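Local coordinates for histidine triad protein (Plasmodium falciparum 3D7, PDB 5CS2) that binds cyclomarin A and probably hydrolyses diadenosine triphosphate to AMP and ADP with the help of manganese, as in the Fhit branch of the HIT family, at residues A[86-91]-A[192-197]; A[6-11]-A[81-86]; A[18-23]-A[59-64]; A[54-59]-A[185-190]. All coordinates share one frame; numbering follows the deposited sequence.

Contact 1 (A[86-91]-A[192-197])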
# COMPACT_ATOMS: atom_id res chain seq x y z
N CYS A 86 5.66 8.53 -4.69
CA CYS A 86 6.99 8.03 -4.40
C CYS A 86 7.95 8.48 -5.49
O CYS A 86 9.08 8.84 -5.18
CB CYS A 86 7.00 6.51 -4.26
SG CYS A 86 6.22 5.96 -2.75
N TYR A 87 7.48 8.54 -6.73
CA TYR A 87 8.29 9.05 -7.85
C TYR A 87 8.64 10.54 -7.62
O TYR A 87 9.82 10.89 -7.62
CB TYR A 87 7.57 8.86 -9.18
CG TYR A 87 8.32 9.40 -10.38
CD1 TYR A 87 9.42 8.72 -10.90
CD2 TYR A 87 7.94 10.60 -10.97
CE1 TYR A 87 10.09 9.20 -12.03
CE2 TYR A 87 8.63 11.11 -12.08
CZ TYR A 87 9.69 10.39 -12.61
OH TYR A 87 10.35 10.87 -13.72
N ILE A 88 7.63 11.38 -7.33
CA ILE A 88 7.84 12.81 -7.08
C ILE A 88 8.77 13.05 -5.90
O ILE A 88 9.73 13.80 -6.03
CB ILE A 88 6.45 13.52 -6.87
CG1 ILE A 88 5.57 13.46 -8.14
CG2 ILE A 88 6.64 14.96 -6.35
CD1 ILE A 88 6.19 14.08 -9.50
N MET A 89 8.46 12.44 -4.73
CA MET A 89 9.26 12.61 -3.52
C MET A 89 10.69 12.12 -3.72
O MET A 89 11.61 12.69 -3.13
CB MET A 89 8.60 11.97 -2.29
CG MET A 89 7.19 12.48 -1.98
SD MET A 89 7.07 14.28 -1.74
CE MET A 89 7.72 14.43 -0.16
N GLY A 90 10.84 11.07 -4.53
CA GLY A 90 12.13 10.50 -4.87
C GLY A 90 12.99 11.54 -5.55
O GLY A 90 14.13 11.76 -5.14
N ASN A 91 12.40 12.23 -6.54
CA ASN A 91 13.05 13.31 -7.28
C ASN A 91 13.33 14.54 -6.41
O ASN A 91 14.41 15.12 -6.53
CB ASN A 91 12.25 13.67 -8.50
CG ASN A 91 12.17 12.59 -9.55
OD1 ASN A 91 12.88 11.59 -9.52
ND2 ASN A 91 11.29 12.77 -10.53
N LYS A 192 3.80 20.76 -5.05
CA LYS A 192 2.83 21.18 -6.06
C LYS A 192 3.56 21.81 -7.26
O LYS A 192 3.21 21.50 -8.40
CB LYS A 192 1.94 22.28 -5.44
CG LYS A 192 0.47 22.03 -5.41
CD LYS A 192 -0.29 23.27 -4.91
CE LYS A 192 0.40 24.01 -3.77
NZ LYS A 192 -0.34 25.24 -3.35
N SER A 193 4.56 22.68 -7.01
CA SER A 193 5.32 23.36 -8.07
C SER A 193 6.04 22.39 -8.97
O SER A 193 5.99 22.54 -10.20
CB SER A 193 6.32 24.36 -7.48
OG SER A 193 5.62 25.38 -6.78
N TYR A 194 6.64 21.34 -8.37
CA TYR A 194 7.34 20.29 -9.10
C TYR A 194 6.39 19.47 -9.95
O TYR A 194 6.68 19.24 -11.11
CB TYR A 194 8.16 19.43 -8.15
CG TYR A 194 9.05 18.45 -8.89
CD1 TYR A 194 10.27 18.85 -9.42
CD2 TYR A 194 8.64 17.13 -9.09
CE1 TYR A 194 11.07 17.96 -10.14
CE2 TYR A 194 9.43 16.23 -9.80
CZ TYR A 194 10.64 16.65 -10.33
OH TYR A 194 11.42 15.75 -11.01
N ILE A 195 5.22 19.04 -9.40
CA ILE A 195 4.24 18.31 -10.17
C ILE A 195 3.84 19.14 -11.39
O ILE A 195 3.86 18.63 -12.51
CB ILE A 195 3.02 17.88 -9.28
CG1 ILE A 195 3.48 16.93 -8.16
CG2 ILE A 195 1.92 17.26 -10.13
CD1 ILE A 195 2.42 16.67 -6.96
N ASN A 196 3.50 20.43 -11.18
CA ASN A 196 3.09 21.34 -12.25
C ASN A 196 4.14 21.48 -13.35
O ASN A 196 3.81 21.40 -14.54
CB ASN A 196 2.74 22.70 -11.65
CG ASN A 196 1.45 22.68 -10.87
OD1 ASN A 196 0.63 21.77 -11.01
ND2 ASN A 196 1.23 23.72 -10.08
N GLU A 197 5.38 21.65 -12.96
CA GLU A 197 6.51 21.84 -13.89
C GLU A 197 6.71 20.62 -14.81
O GLU A 197 6.87 20.78 -16.03
CB GLU A 197 7.78 22.15 -13.08
CG GLU A 197 9.02 22.39 -13.92
CD GLU A 197 10.26 22.82 -13.15
OE1 GLU A 197 10.96 21.93 -12.62
OE2 GLU A 197 10.54 24.04 -13.12
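I88 meets Y194 and I195 in the apolar part of this crossing, reaching helix 181-199 with both arms of its side chain. Its CD1 lies in the plane of the Y194 ring at the ring's edge, 3.9 Å from CE2 of Y194, and CG2 of I88 stands 4.0 Å from CD2 of the same ring. The two isoleucines cross at about a right angle, CG1 of I88 lying 4.1 Å from CG1 of I195. Helices 72-93 and 181-199 meet here steeply crossed, with local axes 10.7 Å apart; the former is the long helix of the HIT fold, packed on its sheet, and the latter is the C-terminal helix of the chain, which lies against it.

The polar part is slight. ND2 of N91 gives a weak hydrogen bond to OH of Y194, 3.0 Å long and bent to 127° at the hydrogen. With CG of Y194 anti to the backbone N (chi1 -172°), the ring extends across to helix 72-93 and its hydroxyl arrives at N91. Amide and ring planes stand 75° apart. The same ND2 also sits 3.4 Å above the plane of the Y87 ring, toward its rim.

Contact 2 (A[6-11]-A[81-86])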
# COMPACT_ATOMS: atom_id res chain seq x y z
N LYS A 6 2.36 10.28 -16.46
CA LYS A 6 1.37 11.11 -17.14
C LYS A 6 0.12 10.24 -17.29
O LYS A 6 -0.99 10.72 -17.07
CB LYS A 6 1.92 11.55 -18.52
CG LYS A 6 0.99 12.47 -19.30
CD LYS A 6 1.51 12.72 -20.72
CE LYS A 6 0.42 12.93 -21.75
NZ LYS A 6 -0.23 14.27 -21.63
N ASN A 7 0.31 8.94 -17.60
CA ASN A 7 -0.80 8.00 -17.77
C ASN A 7 -1.52 7.78 -16.42
O ASN A 7 -2.74 7.70 -16.39
CB ASN A 7 -0.31 6.67 -18.34
CG ASN A 7 -1.43 5.81 -18.87
OD1 ASN A 7 -2.54 6.26 -19.13
ND2 ASN A 7 -1.14 4.53 -19.09
N ILE A 8 -0.76 7.75 -15.32
CA ILE A 8 -1.37 7.59 -13.99
C ILE A 8 -2.23 8.84 -13.70
O ILE A 8 -3.38 8.71 -13.29
CB ILE A 8 -0.28 7.38 -12.92
CG1 ILE A 8 0.25 5.92 -12.97
CG2 ILE A 8 -0.76 7.77 -11.48
CD1 ILE A 8 1.38 5.60 -11.93
N LEU A 9 -1.68 10.04 -13.96
CA LEU A 9 -2.39 11.31 -13.73
C LEU A 9 -3.68 11.39 -14.52
O LEU A 9 -4.69 11.86 -14.00
CB LEU A 9 -1.47 12.51 -13.98
CG LEU A 9 -0.34 12.72 -12.97
CD1 LEU A 9 0.57 13.81 -13.45
CD2 LEU A 9 -0.88 13.14 -11.58
N GLU A 10 -3.68 10.84 -15.75
CA GLU A 10 -4.89 10.79 -16.57
C GLU A 10 -5.91 9.89 -15.87
O GLU A 10 -7.07 10.28 -15.74
CB GLU A 10 -4.56 10.29 -17.99
CG GLU A 10 -3.66 11.25 -18.76
CD GLU A 10 -2.93 10.73 -20.01
OE1 GLU A 10 -2.74 9.50 -20.14
OE2 GLU A 10 -2.52 11.58 -20.83
N LYS A 11 -5.46 8.73 -15.34
CA LYS A 11 -6.34 7.79 -14.62
C LYS A 11 -6.88 8.41 -13.34
O LYS A 11 -8.00 8.08 -12.93
CB LYS A 11 -5.62 6.47 -14.34
CG LYS A 11 -5.32 5.69 -15.62
CD LYS A 11 -4.60 4.38 -15.38
CE LYS A 11 -4.30 3.66 -16.68
NZ LYS A 11 -5.53 3.20 -17.37
N LEU A 81 -1.89 7.00 -6.92
CA LEU A 81 -1.36 8.25 -6.35
C LEU A 81 -0.13 7.99 -5.48
O LEU A 81 0.84 8.72 -5.53
CB LEU A 81 -2.48 8.97 -5.53
CG LEU A 81 -2.05 10.30 -4.91
CD1 LEU A 81 -1.60 11.30 -6.01
CD2 LEU A 81 -3.19 10.92 -4.13
N CYS A 82 -0.16 6.92 -4.67
CA CYS A 82 0.97 6.53 -3.85
C CYS A 82 2.22 6.30 -4.70
O CYS A 82 3.28 6.83 -4.37
CB CYS A 82 0.65 5.30 -3.01
SG CYS A 82 2.02 4.81 -1.94
N ASN A 83 2.08 5.47 -5.74
CA ASN A 83 3.22 5.16 -6.63
C ASN A 83 3.75 6.46 -7.28
O ASN A 83 4.96 6.70 -7.24
CB ASN A 83 2.78 4.14 -7.68
CG ASN A 83 3.95 3.54 -8.39
OD1 ASN A 83 4.39 4.03 -9.43
ND2 ASN A 83 4.44 2.43 -7.88
N PHE A 84 2.84 7.30 -7.79
CA PHE A 84 3.16 8.60 -8.40
C PHE A 84 3.91 9.47 -7.39
O PHE A 84 4.92 10.09 -7.74
CB PHE A 84 1.89 9.30 -8.88
CG PHE A 84 2.13 10.70 -9.43
CD1 PHE A 84 2.70 10.88 -10.69
CD2 PHE A 84 1.86 11.82 -8.65
CE1 PHE A 84 2.93 12.17 -11.19
CE2 PHE A 84 2.14 13.12 -9.14
CZ PHE A 84 2.65 13.28 -10.41
N MET A 85 3.41 9.55 -6.11
CA MET A 85 4.06 10.39 -5.10
C MET A 85 5.42 9.87 -4.66
O MET A 85 6.29 10.68 -4.38
CB MET A 85 3.13 10.63 -3.89
CG MET A 85 1.97 11.56 -4.21
SD MET A 85 2.44 13.16 -5.02
CE MET A 85 3.63 13.72 -3.99
N CYS A 86 5.66 8.53 -4.69
CA CYS A 86 6.99 8.03 -4.40
C CYS A 86 7.95 8.48 -5.49
O CYS A 86 9.08 8.84 -5.18
CB CYS A 86 7.00 6.51 -4.26
SG CYS A 86 6.22 5.96 -2.75
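I8 and L9 of the short N-terminal helix 4-11 pack on the middle of helix 72-93 in a buried, largely apolar helix-helix contact with no hydrogen bond across it. The local axes approach to 10.1 Å and run 143° apart, nearer antiparallel than perpendicular, and I8 lies opposite F84 with their CA atoms 7.3 Å apart.

L9 and F84 make the central pairing. The leucine crosses the phenylalanine at about a right angle and uses both methyls: CD2 sits over one face of the ring, 3.9 Å from the centroid of F84 and 16° off the ring normal, a CH-pi contact, while CD1 of L9 lies 3.7 Å from CE1 of F84. F84 holds CG anti to its backbone N (chi1 176°), which carries the ring out to L9. Helix 72-93 is the main helix of the HIT domain; F84 also touches I37 of strand 35-38, which L9 meets too, and F199 of helix 181-199 comes to the F84 ring edge-to-face.

Nearer the backbone, CG2 of I8 rests 4.0 Å from CB of F84. The other arm of I8 ends at CD1, 4.2 Å from OD1 of N83. Both polar atoms of that amide have partners: OD1 of N83 is hydrogen-bonded to K4 NZ, and ND2 of N83 to the backbone O of Y67 of the second subunit, which brings the edge of this contact to the dimer interface.

Contact 3 (A[18-23]-A[59-64]); sequences KSSEKY and TTLKKK
Neither backbone forms a regular partner for the other: segment 18-23 is an irregular loop that leads toward strand 24-25, while segment 59-64 leaves strand 56-60 at T60 and turns away as loop. Their nearest CA atoms, those of Y23 and L61, stay 6.9 Å apart, and no hydrogen bond passes between the two segments. Each segment is instead tied within itself. OG of S20 donates to the backbone O of K22 over 2.9 Å, coming in 30° out of the carbonyl plane, and OG1 of T60 donates to O of K62 at 2.7 Å, holding the chain as it departs from the strand.

Strand 56-60 is the middle strand of the five-stranded antiparallel HIT sheet. Its end is tied to the predicted histidine triad motif by a hydrogen bond between T60 O and H114 NE2, while the side chain of L61 stays about 12 Å from that of H116, the predicted nucleotidylated histidine.

Between the segments a single methyl makes all the contacts. CD2 of L61 lies 4.0 Å from OG of S20 and equally close to CB of that serine, and meets the Y23 ring obliquely, 4.4 Å from CE1. OG of S20 is anti to its backbone N (chi1 176°), the position from which it serves both K22 O and the leucine methyl. The Y23 ring is fixed at its far end, where its OH accepts the backbone N-H of S20 over 2.8 Å (147° at the hydrogen) and is also hydrogen-bonded to OG1 of T38. Y43 of strand 42-46 meets the ring edge-to-face and also touches L61.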
# COMPACT_ATOMS: atom_id res chain seq x y z
N LYS A 18 -6.28 21.41 -9.81
CA LYS A 18 -7.46 20.69 -9.37
C LYS A 18 -7.51 20.76 -7.82
O LYS A 18 -6.51 20.50 -7.16
CB LYS A 18 -7.37 19.22 -9.81
CG LYS A 18 -8.57 18.37 -9.44
CD LYS A 18 -8.45 16.96 -10.03
CE LYS A 18 -9.57 16.04 -9.59
NZ LYS A 18 -10.92 16.54 -9.97
N SER A 19 -8.66 21.14 -7.26
CA SER A 19 -8.80 21.23 -5.81
C SER A 19 -10.19 20.79 -5.36
O SER A 19 -11.06 20.50 -6.19
CB SER A 19 -8.47 22.64 -5.33
OG SER A 19 -9.37 23.59 -5.86
N SER A 20 -10.37 20.66 -4.05
CA SER A 20 -11.66 20.30 -3.47
C SER A 20 -12.08 21.51 -2.63
O SER A 20 -11.22 22.28 -2.18
CB SER A 20 -11.49 19.05 -2.60
OG SER A 20 -12.69 18.69 -1.93
N GLU A 21 -13.40 21.72 -2.45
CA GLU A 21 -13.93 22.83 -1.65
C GLU A 21 -13.51 22.70 -0.18
O GLU A 21 -13.31 23.71 0.49
CB GLU A 21 -15.46 22.91 -1.76
CG GLU A 21 -15.97 23.63 -3.01
CD GLU A 21 -17.45 23.94 -3.01
OE1 GLU A 21 -17.89 24.79 -2.20
OE2 GLU A 21 -18.18 23.35 -3.85
N LYS A 22 -13.38 21.46 0.30
CA LYS A 22 -13.00 21.15 1.68
C LYS A 22 -12.23 19.84 1.73
O LYS A 22 -12.44 18.95 0.92
CB LYS A 22 -14.24 21.06 2.58
CG LYS A 22 -13.95 21.37 4.04
CD LYS A 22 -15.23 21.34 4.87
CE LYS A 22 -15.16 20.32 5.97
NZ LYS A 22 -16.44 19.58 6.09
N TYR A 23 -11.35 19.74 2.71
CA TYR A 23 -10.52 18.56 2.93
C TYR A 23 -10.75 18.02 4.33
O TYR A 23 -10.24 18.57 5.30
CB TYR A 23 -9.05 18.92 2.73
CG TYR A 23 -8.77 19.26 1.29
CD1 TYR A 23 -8.46 18.26 0.37
CD2 TYR A 23 -8.73 20.58 0.86
CE1 TYR A 23 -8.17 18.57 -0.95
CE2 TYR A 23 -8.48 20.90 -0.48
CZ TYR A 23 -8.17 19.88 -1.37
OH TYR A 23 -7.95 20.15 -2.70
N THR A 59 -4.99 10.41 1.50
CA THR A 59 -6.24 9.93 2.08
C THR A 59 -7.34 10.02 1.07
O THR A 59 -7.18 10.67 0.03
CB THR A 59 -6.54 10.65 3.42
OG1 THR A 59 -7.58 9.95 4.12
CG2 THR A 59 -7.00 12.06 3.22
N THR A 60 -8.49 9.40 1.37
CA THR A 60 -9.64 9.44 0.49
C THR A 60 -10.42 10.72 0.73
O THR A 60 -10.42 11.22 1.84
CB THR A 60 -10.56 8.23 0.75
OG1 THR A 60 -10.75 8.16 2.16
CG2 THR A 60 -9.96 6.92 0.22
N LEU A 61 -11.06 11.28 -0.32
CA LEU A 61 -11.83 12.51 -0.15
C LEU A 61 -13.07 12.21 0.71
O LEU A 61 -13.48 13.04 1.52
CB LEU A 61 -12.24 13.08 -1.53
CG LEU A 61 -11.13 13.81 -2.31
CD1 LEU A 61 -11.46 13.88 -3.80
CD2 LEU A 61 -10.84 15.19 -1.74
N LYS A 62 -13.63 10.99 0.54
CA LYS A 62 -14.76 10.49 1.33
C LYS A 62 -14.22 9.82 2.60
O LYS A 62 -13.29 9.01 2.52
CB LYS A 62 -15.62 9.52 0.50
CG LYS A 62 -16.86 9.03 1.25
CD LYS A 62 -18.03 8.66 0.34
CE LYS A 62 -19.27 8.26 1.13
NZ LYS A 62 -19.82 9.39 1.94
N LYS A 63 -14.78 10.18 3.77
CA LYS A 63 -14.33 9.60 5.03
C LYS A 63 -14.75 8.12 5.11
O LYS A 63 -15.94 7.80 5.05
CB LYS A 63 -14.87 10.39 6.23
CG LYS A 63 -14.15 10.05 7.52
CD LYS A 63 -15.02 10.31 8.74
CE LYS A 63 -14.44 9.67 9.97
NZ LYS A 63 -14.79 8.23 10.09
N LYS A 64 -13.75 7.23 5.14
CA LYS A 64 -13.92 5.79 5.26
C LYS A 64 -12.91 5.34 6.29
O LYS A 64 -11.75 5.76 6.21
CB LYS A 64 -13.76 5.10 3.91
CG LYS A 64 -15.07 5.14 3.12
CD LYS A 64 -14.89 4.94 1.65
CE LYS A 64 -16.20 5.18 0.93
NZ LYS A 64 -16.47 4.18 -0.14

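Contact 4 (A[54-59]-A[185-190]); sequences GHILLT and EEEANL
E187 reaches from its helix toward the loop residue G54, and the approach is carboxylate against backbone. CG of E187 is anti to the backbone N (chi1 -169°) and the chain stays extended beyond it, so the carboxylate is delivered at full length to the loop that enters strand 56-60. There OE2 lies 3.6 Å from CA of G54 and, less closely, 4.3 Å from CG2 of I56, whose side chain starts toward the helix. G54 has a positive phi (84°), a left-handed backbone conformation that glycine readily adopts, and its CA is what meets OE2.

No direct hydrogen bond joins the segments; two waters do the polar work, one for each carboxylate oxygen. The first accepts from the backbone N of G54 and donates to OE1 of E187, 2.7 Å away. The second donates both to O of H55, at 2.7 Å, and to OE2 of E187, at 2.9 Å. A pair of water bridges thus couples the carboxylate to two backbone groups and would probably steady its rotation, so the N-H of G54 and the C=O of H55 each have a water partner.

The H55 side chain starts away from the helix. Its NE2 is hydrogen-bonded to ND1 of H118, a predicted substrate-binding residue of the histidine triad motif, and its ND1 to the backbone N of L51, which probably places this loop in the second shell of the nucleotide site. Around the contact, I56 pairs through its backbone with I119 of strand 116-122 and packs on M85 and M89 of helix 72-93, while E187 of helix 181-199 also touches V46 of strand 42-46.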
# COMPACT_ATOMS: atom_id res chain seq x y z
N GLY A 54 9.95 15.10 4.68
CA GLY A 54 9.24 14.63 3.49
C GLY A 54 8.11 13.65 3.77
O GLY A 54 7.46 13.21 2.83
N HIS A 55 7.83 13.39 5.05
CA HIS A 55 6.72 12.51 5.47
C HIS A 55 5.40 13.12 5.02
O HIS A 55 5.04 14.22 5.45
CB HIS A 55 6.75 12.35 7.00
CG HIS A 55 5.78 11.35 7.58
ND1 HIS A 55 5.90 10.93 8.90
CD2 HIS A 55 4.70 10.75 7.03
CE1 HIS A 55 4.90 10.09 9.10
NE2 HIS A 55 4.17 9.92 8.00
N ILE A 56 4.72 12.43 4.11
CA ILE A 56 3.45 12.88 3.56
C ILE A 56 2.35 11.86 3.81
O ILE A 56 2.62 10.68 4.08
CB ILE A 56 3.54 13.25 2.07
CG1 ILE A 56 4.07 12.03 1.26
CG2 ILE A 56 4.48 14.51 1.90
CD1 ILE A 56 3.84 12.12 -0.21
N LEU A 57 1.11 12.31 3.67
CA LEU A 57 -0.08 11.48 3.86
C LEU A 57 -0.96 11.52 2.65
O LEU A 57 -1.13 12.59 2.06
CB LEU A 57 -0.86 11.99 5.10
CG LEU A 57 -0.07 12.03 6.41
CD1 LEU A 57 -0.75 12.89 7.45
CD2 LEU A 57 0.24 10.63 6.91
N LEU A 58 -1.58 10.38 2.30
CA LEU A 58 -2.56 10.31 1.21
C LEU A 58 -3.85 9.80 1.83
O LEU A 58 -3.79 8.86 2.62
CB LEU A 58 -2.16 9.35 0.10
CG LEU A 58 -0.76 9.52 -0.50
CD1 LEU A 58 -0.61 8.64 -1.71
CD2 LEU A 58 -0.49 10.94 -0.96
N THR A 59 -4.99 10.41 1.50
CA THR A 59 -6.24 9.93 2.08
C THR A 59 -7.34 10.02 1.07
O THR A 59 -7.18 10.67 0.03
CB THR A 59 -6.54 10.65 3.42
OG1 THR A 59 -7.58 9.95 4.12
CG2 THR A 59 -7.00 12.06 3.22
N GLU A 185 3.04 25.04 4.33
CA GLU A 185 2.68 25.70 3.08
C GLU A 185 3.90 25.68 2.15
O GLU A 185 3.76 25.38 0.97
CB GLU A 185 2.19 27.14 3.32
CG GLU A 185 1.77 27.89 2.06
CD GLU A 185 1.27 29.30 2.29
OE1 GLU A 185 1.65 29.92 3.32
OE2 GLU A 185 0.51 29.80 1.44
N GLU A 186 5.09 25.98 2.70
CA GLU A 186 6.34 26.00 1.92
C GLU A 186 6.61 24.61 1.34
O GLU A 186 6.89 24.49 0.13
CB GLU A 186 7.51 26.48 2.79
CG GLU A 186 8.87 26.44 2.12
CD GLU A 186 10.04 26.99 2.92
OE1 GLU A 186 9.99 26.96 4.17
OE2 GLU A 186 11.03 27.43 2.28
N GLU A 187 6.48 23.55 2.17
CA GLU A 187 6.69 22.17 1.71
C GLU A 187 5.65 21.77 0.69
O GLU A 187 6.02 21.21 -0.35
CB GLU A 187 6.74 21.17 2.87
CG GLU A 187 7.23 19.81 2.39
CD GLU A 187 7.56 18.76 3.43
OE1 GLU A 187 8.31 19.08 4.38
OE2 GLU A 187 7.17 17.59 3.22
N ALA A 188 4.36 22.05 0.94
CA ALA A 188 3.33 21.69 -0.03
C ALA A 188 3.55 22.43 -1.34
O ALA A 188 3.28 21.88 -2.39
CB ALA A 188 1.94 21.98 0.50
N ASN A 189 4.01 23.70 -1.28
CA ASN A 189 4.23 24.51 -2.48
C ASN A 189 5.35 23.95 -3.34
O ASN A 189 5.19 23.88 -4.55
CB ASN A 189 4.46 25.98 -2.11
CG ASN A 189 4.28 26.91 -3.27
OD1 ASN A 189 5.25 27.45 -3.82
ND2 ASN A 189 3.04 27.11 -3.70
N LEU A 190 6.42 23.48 -2.71
CA LEU A 190 7.55 22.87 -3.40
C LEU A 190 7.08 21.62 -4.17
O LEU A 190 7.41 21.44 -5.35
CB LEU A 190 8.64 22.52 -2.38
CG LEU A 190 9.85 21.75 -2.91
CD1 LEU A 190 10.94 22.71 -3.42
CD2 LEU A 190 10.42 20.82 -1.83
O HOH W 1 8.88 17.41 6.40
O HOH W 2 6.13 16.63 5.75

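How the contacts relate
Helix 72-93 serves contacts 1 and 2 in succession, and the two meet where I195 packs on F84 and M85. Contact 2 is fully buried and largely apolar within the chain; contact 1, further along the helix, is partly buried and adds a weak polar bond at its margin. Both touch the second subunit. Contacts 3 and 4 share T59 and use opposite ends of strand 56-60: contact 3 is a thin, partly buried loop contact through one methyl, whereas contact 4 is buried yet bridged by water. Contact 4 joins helix 181-199, also used by contact 1, to the sheet, and its I56 and L58 pack on residues of contact 2.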